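Local coordinates for protein ceramide very long chain fatty acid hydroxylase SCS7 (Saccharomyces cerevisiae, PDB 4ZR1) that hydroxylates, at C-2, the very long chain fatty acids of ceramides in the endoplasmic reticulum membrane, using electrons from cytochrome b5 and, probably, a histidine-bound dimetal centre, at residues 55-63 with 82-93; 177-188 with 229-237. All coordinates share one frame; numbering follows the deposited sequence.

Contact 1: residues 55-63 with 82-93; sequences DLNRPLLMQ and RHYGKGSAPLFG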
# COMPACT_ATOMS: atom_id res chain seq x y z
N ASP A 55 -18.81 8.58 5.71
CA ASP A 55 -18.92 10.03 5.71
C ASP A 55 -17.53 10.59 5.96
O ASP A 55 -17.04 10.57 7.09
CB ASP A 55 -19.92 10.49 6.77
CG ASP A 55 -20.09 12.00 6.82
OD1 ASP A 55 -19.53 12.70 5.95
OD2 ASP A 55 -20.81 12.48 7.74
N LEU A 56 -16.91 11.10 4.89
CA LEU A 56 -15.56 11.67 4.98
C LEU A 56 -15.42 12.79 6.00
O LEU A 56 -14.31 13.09 6.44
CB LEU A 56 -15.12 12.22 3.63
CG LEU A 56 -14.58 11.24 2.59
CD1 LEU A 56 -14.11 11.97 1.33
CD2 LEU A 56 -13.46 10.43 3.19
N ASN A 57 -16.53 13.41 6.36
CA ASN A 57 -16.55 14.54 7.28
C ASN A 57 -16.35 14.08 8.73
O ASN A 57 -15.99 14.86 9.62
CB ASN A 57 -17.86 15.32 7.15
CG ASN A 57 -17.68 16.80 7.32
OD1 ASN A 57 -16.70 17.36 6.86
ND2 ASN A 57 -18.60 17.44 8.00
N ARG A 58 -16.53 12.78 8.95
CA ARG A 58 -16.50 12.23 10.30
C ARG A 58 -15.41 11.18 10.38
O ARG A 58 -15.12 10.54 9.37
CB ARG A 58 -17.87 11.64 10.65
CG ARG A 58 -19.03 12.62 10.67
CD ARG A 58 -19.01 13.46 11.92
NE ARG A 58 -20.28 14.12 12.16
CZ ARG A 58 -20.45 15.44 12.24
NH1 ARG A 58 -21.65 15.95 12.49
NH2 ARG A 58 -19.41 16.25 12.09
N PRO A 59 -14.79 11.00 11.56
CA PRO A 59 -13.68 10.04 11.69
C PRO A 59 -14.07 8.67 11.12
O PRO A 59 -15.15 8.17 11.42
CB PRO A 59 -13.44 9.96 13.21
CG PRO A 59 -13.94 11.29 13.74
CD PRO A 59 -15.11 11.68 12.83
N LEU A 60 -13.19 8.11 10.30
CA LEU A 60 -13.50 6.95 9.47
C LEU A 60 -13.45 5.61 10.20
O LEU A 60 -14.22 4.70 9.90
CB LEU A 60 -12.54 6.90 8.27
CG LEU A 60 -12.64 8.06 7.27
CD1 LEU A 60 -11.52 8.01 6.25
CD2 LEU A 60 -13.99 8.04 6.57
N LEU A 61 -12.56 5.50 11.17
CA LEU A 61 -12.30 4.22 11.81
C LEU A 61 -13.47 3.70 12.67
O LEU A 61 -13.87 2.54 12.54
CB LEU A 61 -11.04 4.33 12.65
CG LEU A 61 -10.25 3.06 12.90
CD1 LEU A 61 -9.95 2.36 11.59
CD2 LEU A 61 -8.97 3.45 13.60
N MET A 62 -14.03 4.54 13.55
CA MET A 62 -15.15 4.08 14.37
C MET A 62 -16.35 3.82 13.49
O MET A 62 -17.16 2.92 13.73
CB MET A 62 -15.51 5.11 15.46
CG MET A 62 -14.70 4.93 16.76
SD MET A 62 -15.03 3.36 17.59
CE MET A 62 -13.86 3.42 18.95
N GLN A 63 -16.44 4.61 12.44
CA GLN A 63 -17.49 4.53 11.46
C GLN A 63 -17.48 3.14 10.79
O GLN A 63 -18.51 2.63 10.37
CB GLN A 63 -17.28 5.66 10.45
CG GLN A 63 -18.48 6.27 9.86
CD GLN A 63 -18.12 7.33 8.85
OE1 GLN A 63 -18.70 7.40 7.77
NE2 GLN A 63 -17.16 8.18 9.20
N ARG A 82 -11.65 8.19 -3.23
CA ARG A 82 -12.14 9.54 -3.01
C ARG A 82 -10.92 10.43 -2.76
O ARG A 82 -9.79 9.96 -2.78
CB ARG A 82 -13.10 9.59 -1.82
CG ARG A 82 -13.75 8.26 -1.47
CD ARG A 82 -14.88 7.88 -2.40
NE ARG A 82 -15.37 6.53 -2.11
CZ ARG A 82 -16.65 6.20 -2.09
NH1 ARG A 82 -17.02 4.95 -1.81
NH2 ARG A 82 -17.57 7.11 -2.34
N HIS A 83 -11.16 11.71 -2.52
CA HIS A 83 -10.10 12.64 -2.17
C HIS A 83 -10.60 13.63 -1.12
O HIS A 83 -11.62 14.29 -1.32
CB HIS A 83 -9.59 13.38 -3.42
CG HIS A 83 -8.35 14.19 -3.19
ND1 HIS A 83 -7.15 13.62 -2.81
CD2 HIS A 83 -8.13 15.52 -3.26
CE1 HIS A 83 -6.24 14.57 -2.66
NE2 HIS A 83 -6.81 15.73 -2.93
N TYR A 84 -9.88 13.73 -0.01
CA TYR A 84 -10.27 14.64 1.07
C TYR A 84 -9.98 16.10 0.75
O TYR A 84 -10.56 17.01 1.36
CB TYR A 84 -9.56 14.26 2.37
CG TYR A 84 -10.11 14.94 3.60
CD1 TYR A 84 -11.34 14.56 4.14
CD2 TYR A 84 -9.39 15.94 4.23
CE1 TYR A 84 -11.85 15.19 5.26
CE2 TYR A 84 -9.90 16.56 5.37
CZ TYR A 84 -11.12 16.18 5.88
OH TYR A 84 -11.63 16.80 6.99
N GLY A 85 -9.09 16.34 -0.20
CA GLY A 85 -8.64 17.68 -0.52
C GLY A 85 -7.21 17.87 -0.07
O GLY A 85 -6.44 16.92 -0.01
N LYS A 86 -6.85 19.11 0.25
CA LYS A 86 -5.45 19.41 0.51
C LYS A 86 -5.00 18.84 1.86
O LYS A 86 -3.81 18.67 2.09
CB LYS A 86 -5.21 20.93 0.46
CG LYS A 86 -4.98 21.43 -0.97
CD LYS A 86 -4.73 22.92 -1.01
CE LYS A 86 -4.10 23.34 -2.32
NZ LYS A 86 -4.58 24.68 -2.76
N GLY A 87 -5.96 18.51 2.72
CA GLY A 87 -5.66 17.97 4.03
C GLY A 87 -5.77 16.46 4.11
O GLY A 87 -5.86 15.77 3.08
N SER A 88 -5.76 15.93 5.33
CA SER A 88 -5.88 14.49 5.55
C SER A 88 -7.13 14.16 6.35
O SER A 88 -7.34 14.71 7.43
CB SER A 88 -4.65 13.95 6.28
OG SER A 88 -3.48 14.08 5.49
N ALA A 89 -7.95 13.25 5.83
CA ALA A 89 -9.18 12.82 6.51
C ALA A 89 -8.91 12.27 7.91
O ALA A 89 -7.89 11.63 8.15
CB ALA A 89 -9.90 11.76 5.68
N PRO A 90 -9.82 12.54 8.84
CA PRO A 90 -9.62 12.06 10.21
C PRO A 90 -9.90 10.56 10.34
O PRO A 90 -10.91 10.08 9.83
CB PRO A 90 -10.63 12.87 11.01
CG PRO A 90 -11.74 13.15 10.03
CD PRO A 90 -11.06 13.33 8.70
N LEU A 91 -9.01 9.83 11.01
CA LEU A 91 -9.26 8.41 11.27
C LEU A 91 -9.82 8.23 12.68
O LEU A 91 -10.74 7.43 12.88
CB LEU A 91 -7.98 7.57 11.09
CG LEU A 91 -7.38 7.54 9.68
CD1 LEU A 91 -6.38 6.41 9.52
CD2 LEU A 91 -8.45 7.42 8.63
N PHE A 92 -9.27 8.98 13.63
CA PHE A 92 -9.74 8.95 15.02
C PHE A 92 -10.44 10.25 15.39
O PHE A 92 -11.46 10.25 16.08
CB PHE A 92 -8.58 8.73 15.99
CG PHE A 92 -8.00 7.36 15.97
CD1 PHE A 92 -8.62 6.31 16.64
CD2 PHE A 92 -6.81 7.11 15.31
CE1 PHE A 92 -8.07 5.04 16.64
CE2 PHE A 92 -6.25 5.84 15.30
CZ PHE A 92 -6.88 4.81 15.96
N GLY A 93 -9.86 11.37 14.96
CA GLY A 93 -10.40 12.69 15.25
C GLY A 93 -10.03 13.21 16.63
O GLY A 93 -10.29 14.36 16.96

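Contact 2: residues 177-188 with 229-237; sequences HHYLPMDKYRLV and DECHFFLHH. With ZN (zinc ion), chain C; ZN (zinc ion), chain D; BOG (octyl beta-D-glucopyranoside), chain E; BOG (octyl beta-D-glucopyranoside), chain G.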
# COMPACT_ATOMS: atom_id res chain seq x y z
N HIS A 177 -5.44 3.42 1.76
CA HIS A 177 -4.63 3.98 0.70
C HIS A 177 -5.39 3.92 -0.64
O HIS A 177 -5.29 4.84 -1.46
CB HIS A 177 -3.30 3.24 0.63
CG HIS A 177 -2.45 3.67 -0.53
ND1 HIS A 177 -2.04 4.97 -0.70
CD2 HIS A 177 -1.98 2.98 -1.59
CE1 HIS A 177 -1.33 5.06 -1.81
NE2 HIS A 177 -1.29 3.87 -2.37
N HIS A 178 -6.16 2.86 -0.86
CA HIS A 178 -7.00 2.77 -2.05
C HIS A 178 -8.19 3.72 -1.94
O HIS A 178 -8.63 4.30 -2.92
CB HIS A 178 -7.49 1.34 -2.26
CG HIS A 178 -6.56 0.51 -3.08
ND1 HIS A 178 -6.81 0.19 -4.40
CD2 HIS A 178 -5.37 -0.06 -2.78
CE1 HIS A 178 -5.82 -0.55 -4.87
NE2 HIS A 178 -4.93 -0.71 -3.91
N TYR A 179 -8.70 3.87 -0.73
CA TYR A 179 -9.77 4.79 -0.48
C TYR A 179 -9.28 6.22 -0.71
O TYR A 179 -9.99 7.02 -1.33
CB TYR A 179 -10.31 4.59 0.94
CG TYR A 179 -11.60 5.33 1.24
CD1 TYR A 179 -12.76 5.07 0.52
CD2 TYR A 179 -11.66 6.24 2.29
CE1 TYR A 179 -13.94 5.74 0.81
CE2 TYR A 179 -12.84 6.91 2.59
CZ TYR A 179 -13.98 6.66 1.85
OH TYR A 179 -15.14 7.33 2.15
N LEU A 180 -8.07 6.53 -0.25
CA LEU A 180 -7.52 7.88 -0.42
C LEU A 180 -6.08 7.95 -0.94
O LEU A 180 -5.17 8.36 -0.21
CB LEU A 180 -7.62 8.65 0.89
CG LEU A 180 -9.04 8.89 1.42
CD1 LEU A 180 -9.15 8.41 2.86
CD2 LEU A 180 -9.41 10.35 1.31
N PRO A 181 -5.89 7.61 -2.23
CA PRO A 181 -4.61 7.52 -2.96
C PRO A 181 -3.70 8.74 -2.81
O PRO A 181 -2.49 8.61 -2.64
CB PRO A 181 -5.06 7.37 -4.41
CG PRO A 181 -6.45 6.90 -4.35
CD PRO A 181 -7.04 7.50 -3.13
N MET A 182 -4.29 9.93 -2.89
CA MET A 182 -3.52 11.17 -2.84
C MET A 182 -3.42 11.79 -1.46
O MET A 182 -3.07 12.96 -1.35
CB MET A 182 -4.12 12.19 -3.81
CG MET A 182 -3.84 11.85 -5.25
SD MET A 182 -2.06 11.69 -5.51
CE MET A 182 -2.05 10.20 -6.51
N ASP A 183 -3.71 11.03 -0.41
CA ASP A 183 -3.43 11.51 0.96
C ASP A 183 -1.95 11.32 1.26
O ASP A 183 -1.53 10.23 1.66
CB ASP A 183 -4.29 10.78 2.00
CG ASP A 183 -4.06 11.31 3.42
OD1 ASP A 183 -3.05 12.00 3.68
OD2 ASP A 183 -4.90 11.03 4.30
N LYS A 184 -1.18 12.40 1.13
CA LYS A 184 0.28 12.31 1.22
C LYS A 184 0.79 11.82 2.58
O LYS A 184 1.96 11.45 2.72
CB LYS A 184 0.92 13.65 0.87
CG LYS A 184 0.57 14.79 1.81
CD LYS A 184 1.15 16.12 1.30
CE LYS A 184 0.73 17.29 2.20
NZ LYS A 184 1.25 18.60 1.73
N TYR A 185 -0.07 11.77 3.59
CA TYR A 185 0.38 11.28 4.89
C TYR A 185 -0.17 9.91 5.25
O TYR A 185 0.06 9.43 6.35
CB TYR A 185 0.03 12.27 5.99
CG TYR A 185 0.80 13.58 5.90
CD1 TYR A 185 2.09 13.69 6.39
CD2 TYR A 185 0.21 14.70 5.34
CE1 TYR A 185 2.77 14.89 6.32
CE2 TYR A 185 0.89 15.89 5.26
CZ TYR A 185 2.16 15.99 5.75
OH TYR A 185 2.82 17.19 5.66
N ARG A 186 -0.87 9.27 4.32
CA ARG A 186 -1.38 7.93 4.56
C ARG A 186 -0.98 6.97 3.45
O ARG A 186 -1.75 6.09 3.07
CB ARG A 186 -2.90 7.93 4.69
CG ARG A 186 -3.41 8.15 6.11
CD ARG A 186 -3.20 9.58 6.55
NE ARG A 186 -3.80 9.81 7.85
CZ ARG A 186 -5.01 10.33 8.03
NH1 ARG A 186 -5.75 10.71 6.99
NH2 ARG A 186 -5.47 10.49 9.27
N LEU A 187 0.23 7.15 2.93
CA LEU A 187 0.73 6.28 1.88
C LEU A 187 1.79 5.35 2.44
O LEU A 187 1.60 4.13 2.46
CB LEU A 187 1.27 7.11 0.71
CG LEU A 187 1.66 6.41 -0.60
CD1 LEU A 187 1.67 7.38 -1.77
CD2 LEU A 187 3.02 5.76 -0.46
N VAL A 188 2.91 5.90 2.90
CA VAL A 188 3.96 5.04 3.42
C VAL A 188 3.51 4.44 4.74
O VAL A 188 2.55 4.90 5.35
CB VAL A 188 5.30 5.76 3.60
CG1 VAL A 188 5.69 6.48 2.30
CG2 VAL A 188 5.24 6.70 4.78
N ASP A 229 8.75 1.77 -0.43
CA ASP A 229 7.79 2.73 0.11
C ASP A 229 8.07 4.12 -0.43
O ASP A 229 7.15 4.88 -0.70
CB ASP A 229 7.82 2.76 1.64
CG ASP A 229 6.43 2.63 2.28
OD1 ASP A 229 5.39 2.67 1.57
OD2 ASP A 229 6.38 2.48 3.53
N GLU A 230 9.36 4.44 -0.58
CA GLU A 230 9.77 5.70 -1.19
C GLU A 230 9.35 5.71 -2.65
O GLU A 230 8.73 6.66 -3.12
CB GLU A 230 11.27 5.91 -1.06
CG GLU A 230 11.71 6.08 0.37
CD GLU A 230 10.94 7.18 1.09
OE1 GLU A 230 11.16 8.36 0.79
OE2 GLU A 230 10.10 6.85 1.94
N CYS A 231 9.68 4.63 -3.36
CA CYS A 231 9.20 4.48 -4.72
C CYS A 231 7.69 4.65 -4.75
O CYS A 231 7.16 5.51 -5.48
CB CYS A 231 9.60 3.13 -5.30
SG CYS A 231 9.12 2.92 -7.04
N HIS A 232 6.99 3.86 -3.94
CA HIS A 232 5.54 3.90 -3.86
C HIS A 232 5.02 5.32 -3.67
O HIS A 232 4.11 5.75 -4.38
CB HIS A 232 5.03 3.03 -2.72
CG HIS A 232 3.55 2.92 -2.68
ND1 HIS A 232 2.86 2.49 -1.56
CD2 HIS A 232 2.61 3.18 -3.62
CE1 HIS A 232 1.57 2.50 -1.82
NE2 HIS A 232 1.39 2.91 -3.06
N PHE A 233 5.61 6.06 -2.74
CA PHE A 233 5.25 7.45 -2.54
C PHE A 233 5.37 8.28 -3.81
O PHE A 233 4.42 8.96 -4.22
CB PHE A 233 6.10 8.09 -1.44
CG PHE A 233 5.63 9.46 -1.04
CD1 PHE A 233 4.60 9.61 -0.10
CD2 PHE A 233 6.17 10.60 -1.62
CE1 PHE A 233 4.15 10.87 0.26
CE2 PHE A 233 5.72 11.88 -1.26
CZ PHE A 233 4.71 12.01 -0.33
N PHE A 234 6.53 8.22 -4.46
CA PHE A 234 6.80 9.18 -5.52
C PHE A 234 6.11 8.79 -6.82
O PHE A 234 5.98 9.60 -7.73
CB PHE A 234 8.32 9.35 -5.70
CG PHE A 234 8.97 10.07 -4.54
CD1 PHE A 234 8.62 11.38 -4.24
CD2 PHE A 234 9.88 9.42 -3.73
CE1 PHE A 234 9.19 12.04 -3.17
CE2 PHE A 234 10.46 10.08 -2.65
CZ PHE A 234 10.11 11.39 -2.37
N LEU A 235 5.62 7.56 -6.87
CA LEU A 235 4.74 7.15 -7.95
C LEU A 235 3.42 7.94 -7.92
O LEU A 235 2.86 8.24 -8.96
CB LEU A 235 4.45 5.66 -7.87
CG LEU A 235 5.57 4.69 -8.25
CD1 LEU A 235 4.99 3.29 -8.31
CD2 LEU A 235 6.20 5.08 -9.58
N HIS A 236 2.94 8.26 -6.72
CA HIS A 236 1.69 9.01 -6.58
C HIS A 236 1.89 10.52 -6.63
O HIS A 236 1.11 11.25 -7.25
CB HIS A 236 0.99 8.66 -5.26
CG HIS A 236 0.31 7.33 -5.27
ND1 HIS A 236 -0.94 7.14 -5.82
CD2 HIS A 236 0.71 6.12 -4.81
CE1 HIS A 236 -1.28 5.87 -5.69
NE2 HIS A 236 -0.29 5.23 -5.08
N HIS A 237 2.95 10.99 -5.96
CA HIS A 237 3.09 12.41 -5.69
C HIS A 237 4.26 13.09 -6.40
O HIS A 237 4.90 13.98 -5.84
CB HIS A 237 3.21 12.60 -4.18
CG HIS A 237 1.96 12.25 -3.43
ND1 HIS A 237 1.87 11.17 -2.59
CD2 HIS A 237 0.74 12.83 -3.43
CE1 HIS A 237 0.65 11.10 -2.08
NE2 HIS A 237 -0.06 12.10 -2.58
ZN ZN C . -0.46 3.26 -4.39
ZN ZN D . -3.22 -2.26 -3.80
C1 BOG E . -1.23 2.46 6.01
O1 BOG E . -1.37 3.53 6.91
C2 BOG E . -1.13 3.02 4.61
O2 BOG E . -2.38 3.58 4.29
C3 BOG E . -0.85 1.92 3.61
O3 BOG E . -0.54 2.41 2.33
C4 BOG E . 0.24 1.01 4.09
O4 BOG E . 0.24 -0.11 3.23
C5 BOG E . -0.06 0.56 5.49
O5 BOG E . -0.09 1.69 6.33
C6 BOG E . 1.02 -0.44 5.88
O6 BOG E . 1.27 -0.45 7.27
C1' BOG E . -2.39 3.36 7.88
C2' BOG E . -2.48 4.56 8.80
C3' BOG E . -3.05 4.11 10.13
C4' BOG E . -2.13 4.44 11.28
C5' BOG E . -2.20 3.36 12.34
C6' BOG E . -1.63 3.88 13.64
C7' BOG E . -1.54 2.75 14.65
C8' BOG E . -2.91 2.49 15.24
C1 BOG G . 11.82 13.86 -7.63
O1 BOG G . 11.50 12.60 -7.09
C2 BOG G . 10.55 14.54 -8.08
O2 BOG G . 9.97 13.77 -9.10
C3 BOG G . 10.84 15.92 -8.61
O3 BOG G . 9.62 16.61 -8.80
C4 BOG G . 11.72 16.68 -7.65
O4 BOG G . 12.18 17.86 -8.28
C5 BOG G . 12.90 15.82 -7.28
O5 BOG G . 12.44 14.65 -6.64
C6 BOG G . 13.84 16.58 -6.37
O6 BOG G . 13.10 17.47 -5.55
C1' BOG G . 11.98 11.49 -7.81
C2' BOG G . 12.13 10.33 -6.85
C3' BOG G . 12.50 9.07 -7.60
C4' BOG G . 13.29 8.15 -6.69
C5' BOG G . 12.39 7.58 -5.62
C6' BOG G . 12.62 6.08 -5.54
C7' BOG G . 13.78 5.77 -4.62
C8' BOG G . 13.88 4.27 -4.46

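Contact 1: residues 55-63 with 82-93
Two successive backbone amides at the start of helix 60-65 bond to two successive carbonyls of the loop 82-93. Leu60 N donates to Pro90 O at 3.0 Å, and Leu61 N meets Leu91 O at 3.2 Å, in the carbonyl plane and on a lone pair. Pro59 has no N-H to offer, yet its CA-H points at the same Pro90 O, 3.3 Å from CA, while its ring lies beside the carbonyl of Phe92.

Ahead of this helix start the chain reverses in a type I turn from Asp55 to Arg58, with an Asx turn inside it: Asn57 N donates to Asp55 OD1. Gln63 NE2 returns from the helix to Asp55 O and Pro59 O, tying the turn to the first helical turn.

Apolar contacts fill in around these bonds. Leu61, whose chi1 of -154° swings CG away from the backbone N, sends CD2 over one face of the Phe92 ring. Leu60 CD1 touches Leu91 CD2 at 3.9 Å and Ala89 CB at 4.1 Å, and Phe171 of helix 164-179 packs on Leu60 and Leu91. At the turn, Leu56 CD1 reaches Arg82 CB, and Leu56 O sits at the edge of the Tyr84 ring, 3.4 Å from CE1.

Contact 2: residues 177-188 with 229-237
Three histidine rings, those of His177, His232 and His236, converge on one zinc ion and are turned sharply against one another. The edge of His177 is directed at the face of His236 in an offset edge-to-face pair, their planes at 87°. His232 stands nearly perpendicular to His177 too, but obliquely placed. One face of His232 carries Leu187 CD2, 3.7 Å from the ring centroid in a CH-pi contact. Over a face of His236 lies Pro181 O, and at its edge comes Met182 CE, 3.3 Å from ND1. The next ring, His237, is layered between Lys184 CB on one face and His236 CB on the other. Its NE2 gives a weak hydrogen bond of 3.4 Å to Met182 O, at the ring edge.

Leu187 wedges between the rings. With CG anti to the backbone N (chi1 -171°), its two methyls divide the work: CD2 covers His232, while CD1 touches His236 CD2 at 3.4 Å and lies near His237. The loop residue Val188 packs across the carboxylate of Asp229, whose main polar partner is Met189 just beyond, and against Phe233, whose ring edge meets Lys184 O.

Asp183 OD2 holds Arg186 NH1 in a salt bridge, and its OD1 accepts from Tyr185 N in an Asx turn; Arg186 NH2 also forms a salt bridge with Glu97. The sugar head of an octyl glucoside donates from O2 to Arg186 O and from O3 to Leu187 O.

The metal bonds come from NE2 of His177 and His232, each at 2.3 Å, and of His236 at 2.1 Å; His251 and His255 complete this five-histidine zinc site. The neighbouring His178 serves the second zinc, so adjacent histidines of one helix feed both halves of the histidine-box dimetal centre of the sterol desaturase family, the likely catalytic site.

Contact 2 builds part of the metal centre, and contact 1 lies outside it, their centres about 16 Å apart; both segments of contact 1 and segment 177-188 probably lie on the cytoplasmic side. The loop 82-93 and segment 177-188 touch directly. Arg82 N lies 2.8 Å from Tyr179 O and Ala89 O lies 2.6 Å from Arg186 NH1, both probable hydrogen bonds, while His83 CE1 packs on Met182 CB at 3.4 Å. Ser88 OG also bonds to Asp183 OD1. The same loop that receives the start of helix 60-65 thus flanks the chain leaving the zinc-binding helix. It does not reach the metals: the nearest side-chain atom of His83 is about 12 Å from a zinc ion.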